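Hypothetical protein XCC2953 (Xanthomonas campestris pv. campestris, PDB 2OZH) is probably an acyltransferase of the GNAT family, transferring acyl groups other than amino-acyl groups. Local coordinates at residues G17-T22 with G54-F59. Numbering follows the deposited sequence.
Sequences GLIHRT and GRQVAF
I19 and L18 of helix 16-26 pack on Q56 and F59 of strand 55-64, seating the first helix of this GNAT fold on a face of its mixed β-sheet. The axes of the two segments come within 9.9 Å at 46°, and no hydrogen bond joins the two segments directly. The apolar part centres on I19, whose CD1 lies over one face of the F59 ring, offset toward its rim, in a CH-π contact 4.0 Å from the centroid. Its other branch, CG2, approaches CE2 of the same ring. The Q56 side chain, extended beyond CG, crosses that of I19 at about a right angle, and I19 CD1 lies 3.9 Å from both OE1 and NE2 of Q56. L18 uses a single methyl: with CG anti to the backbone N (chi1 173°), CD2 reaches the strand and rests 3.4 Å from Q56 O and 3.7 Å from Q56 CB. Both ends of the buried Q56 amide are bonded: OE1 accepts from the backbone N of D15, and OD1 of D15 accepts from L18 N, linking strand to helix start. V57 and A58 form a classic β-bulge opposite G50, and Q56 NE2 donates to A58 O at 3.0 Å, nearly straight (164°) but from above the carbonyl plane.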
ATOM      1  N   GLY A  17      17.209  13.612   7.471  1.00 11.03           N
ATOM      2  CA  GLY A  17      16.923  14.514   8.582  1.00 10.30           C
ATOM      3  C   GLY A  17      15.922  15.566   8.197  1.00 11.44           C
ATOM      4  O   GLY A  17      15.030  15.912   8.983  1.00 11.58           O
ATOM      5  N   LEU A  18      16.072  16.142   7.007  1.00 10.42           N
ATOM      6  CA  LEU A  18      15.078  17.110   6.535  1.00  9.70           C
ATOM      7  C   LEU A  18      13.690  16.488   6.447  1.00  9.61           C
ATOM      8  O   LEU A  18      12.686  17.121   6.817  1.00 10.63           O
ATOM      9  CB  LEU A  18      15.484  17.647   5.152  1.00 10.43           C
ATOM     10  CG  LEU A  18      14.455  18.540   4.458  1.00 13.19           C
ATOM     11  CD1 LEU A  18      14.354  19.890   5.070  1.00 14.74           C
ATOM     12  CD2 LEU A  18      14.726  18.619   2.963  1.00 17.47           C
ATOM     13  N   ILE A  19      13.598  15.281   5.897  1.00 10.08           N
ATOM     14  CA  ILE A  19      12.327  14.637   5.741  1.00 10.31           C
ATOM     15  C   ILE A  19      11.730  14.368   7.114  1.00 10.13           C
ATOM     16  O   ILE A  19      10.544  14.565   7.336  1.00 10.91           O
ATOM     17  CB  ILE A  19      12.479  13.332   4.919  1.00 10.71           C
ATOM     18  CG1 ILE A  19      12.903  13.631   3.492  1.00 10.46           C
ATOM     19  CG2 ILE A  19      11.189  12.518   4.953  1.00 10.96           C
ATOM     20  CD1 ILE A  19      13.475  12.402   2.808  1.00 12.07           C
ATOM     21  N   HIS A  20      12.520  13.827   8.024  1.00 10.22           N
ATOM     22  CA  HIS A  20      12.068  13.571   9.375  1.00  9.63           C
ATOM     23  C   HIS A  20      11.553  14.830  10.055  1.00 10.35           C
ATOM     24  O   HIS A  20      10.455  14.837  10.627  1.00 11.07           O
ATOM     25  CB  HIS A  20      13.210  12.957  10.186  1.00 10.06           C
ATOM     26  CG  HIS A  20      12.924  12.768  11.642  1.00 10.04           C
ATOM     27  ND1 HIS A  20      13.909  12.955  12.590  1.00 11.32           N
ATOM     28  CD2 HIS A  20      11.800  12.418  12.306  1.00 12.13           C
ATOM     29  CE1 HIS A  20      13.376  12.742  13.791  1.00 12.28           C
ATOM     30  NE2 HIS A  20      12.110  12.381  13.645  1.00 11.75           N
ATOM     31  N   ARG A  21      12.324  15.901  10.028  1.00 10.11           N
ATOM     32  CA  ARG A  21      11.882  17.139  10.677  1.00  9.99           C
ATOM     33  C   ARG A  21      10.592  17.647  10.064  1.00 10.59           C
ATOM     34  O   ARG A  21       9.675  18.065  10.761  1.00 10.67           O
ATOM     35  CB  ARG A  21      12.990  18.205  10.577  1.00  9.96           C
ATOM     36  CG  ARG A  21      14.246  17.874  11.390  1.00 11.95           C
ATOM     37  CD  ARG A  21      15.556  18.673  10.901  1.00 13.39           C
ATOM     38  NE  ARG A  21      16.711  18.007  11.494  1.00 12.02           N
ATOM     39  CZ  ARG A  21      17.747  17.509  10.884  1.00 11.53           C
ATOM     40  NH1 ARG A  21      17.971  17.712   9.573  1.00 12.88           N
ATOM     41  NH2 ARG A  21      18.577  16.757  11.580  1.00 13.34           N
ATOM     42  N   THR A  22      10.530  17.628   8.737  1.00 10.58           N
ATOM     43  CA  THR A  22       9.357  18.133   8.015  1.00 10.08           C
ATOM     44  C   THR A  22       8.125  17.333   8.359  1.00 11.21           C
ATOM     45  O   THR A  22       7.072  17.888   8.712  1.00 11.47           O
ATOM     46  CB  THR A  22       9.615  18.137   6.511  1.00 10.39           C
ATOM     47  OG1 THR A  22      10.674  19.056   6.190  1.00 11.01           O
ATOM     48  CG2 THR A  22       8.347  18.516   5.733  1.00 10.72           C
ATOM     49  N   GLY A  54      21.882  21.302  -4.778  1.00 11.63           N
ATOM     50  CA  GLY A  54      22.490  20.471  -3.771  1.00 11.22           C
ATOM     51  C   GLY A  54      21.679  20.209  -2.530  1.00 11.27           C
ATOM     52  O   GLY A  54      22.161  19.572  -1.592  1.00 11.53           O
ATOM     53  N   ARG A  55      20.457  20.779  -2.484  1.00 11.62           N
ATOM     54  CA  ARG A  55      19.592  20.670  -1.337  1.00 12.13           C
ATOM     55  C   ARG A  55      18.281  20.012  -1.761  1.00 10.22           C
ATOM     56  O   ARG A  55      17.782  20.290  -2.848  1.00 11.56           O
ATOM     57  CB  ARG A  55      19.250  22.056  -0.796  1.00 13.64           C
ATOM     58  CG  ARG A  55      20.233  22.640   0.218  1.00 19.49           C
ATOM     59  CD  ARG A  55      21.596  22.854  -0.259  1.00 26.25           C
ATOM     60  NE  ARG A  55      21.771  23.739  -1.413  1.00 22.82           N
ATOM     61  CZ  ARG A  55      21.928  25.064  -1.389  1.00 20.59           C
ATOM     62  NH1 ARG A  55      21.934  25.742  -0.243  1.00 28.85           N
ATOM     63  NH2 ARG A  55      22.175  25.682  -2.521  1.00 17.50           N
ATOM     64  N   GLN A  56      17.721  19.204  -0.876  1.00 10.90           N
ATOM     65  CA  GLN A  56      16.386  18.645  -1.117  1.00  9.98           C
ATOM     66  C   GLN A  56      15.337  19.720  -0.834  1.00 11.43           C
ATOM     67  O   GLN A  56      15.370  20.392   0.188  1.00 12.96           O
ATOM     68  CB  GLN A  56      16.143  17.431  -0.258  1.00 10.13           C
ATOM     69  CG  GLN A  56      14.844  16.714  -0.653  1.00 10.89           C
ATOM     70  CD  GLN A  56      14.627  15.395  -0.024  1.00 11.75           C
ATOM     71  OE1 GLN A  56      15.512  14.824   0.596  1.00 11.94           O
ATOM     72  NE2 GLN A  56      13.425  14.837  -0.252  1.00 11.09           N
ATOM     73  N   VAL A  57      14.387  19.829  -1.767  1.00 11.09           N
ATOM     74  CA  VAL A  57      13.306  20.811  -1.689  1.00 11.34           C
ATOM     75  C   VAL A  57      11.917  20.184  -1.702  1.00 11.20           C
ATOM     76  O   VAL A  57      10.941  20.881  -1.408  1.00 10.85           O
ATOM     77  CB  VAL A  57      13.395  21.825  -2.840  1.00 12.06           C
ATOM     78  CG1 VAL A  57      14.761  22.553  -2.775  1.00 14.10           C
ATOM     79  CG2 VAL A  57      13.167  21.215  -4.180  1.00 13.95           C
ATOM     80  N   ALA A  58      11.793  18.899  -2.044  1.00 10.39           N
ATOM     81  CA  ALA A  58      10.460  18.299  -2.188  1.00 10.65           C
ATOM     82  C   ALA A  58      10.588  16.803  -2.049  1.00 10.29           C
ATOM     83  O   ALA A  58      11.679  16.235  -2.188  1.00 10.68           O
ATOM     84  CB  ALA A  58       9.858  18.650  -3.540  1.00 11.26           C
ATOM     85  N   PHE A  59       9.453  16.134  -1.805  1.00 10.20           N
ATOM     86  CA  PHE A  59       9.418  14.702  -1.565  1.00  9.70           C
ATOM     87  C   PHE A  59       8.046  14.152  -1.901  1.00  9.99           C
ATOM     88  O   PHE A  59       7.041  14.837  -1.756  1.00 11.18           O
ATOM     89  CB  PHE A  59       9.647  14.466  -0.061  1.00 10.94           C
ATOM     90  CG  PHE A  59       9.852  13.015   0.367  1.00  9.92           C
ATOM     91  CD1 PHE A  59      10.891  12.257  -0.138  1.00  9.77           C
ATOM     92  CD2 PHE A  59       9.008  12.427   1.285  1.00 10.47           C
ATOM     93  CE1 PHE A  59      11.091  10.950   0.284  1.00  9.87           C
ATOM     94  CE2 PHE A  59       9.211  11.163   1.719  1.00 11.70           C
ATOM     95  CZ  PHE A  59      10.254  10.416   1.256  1.00 10.33           C
TER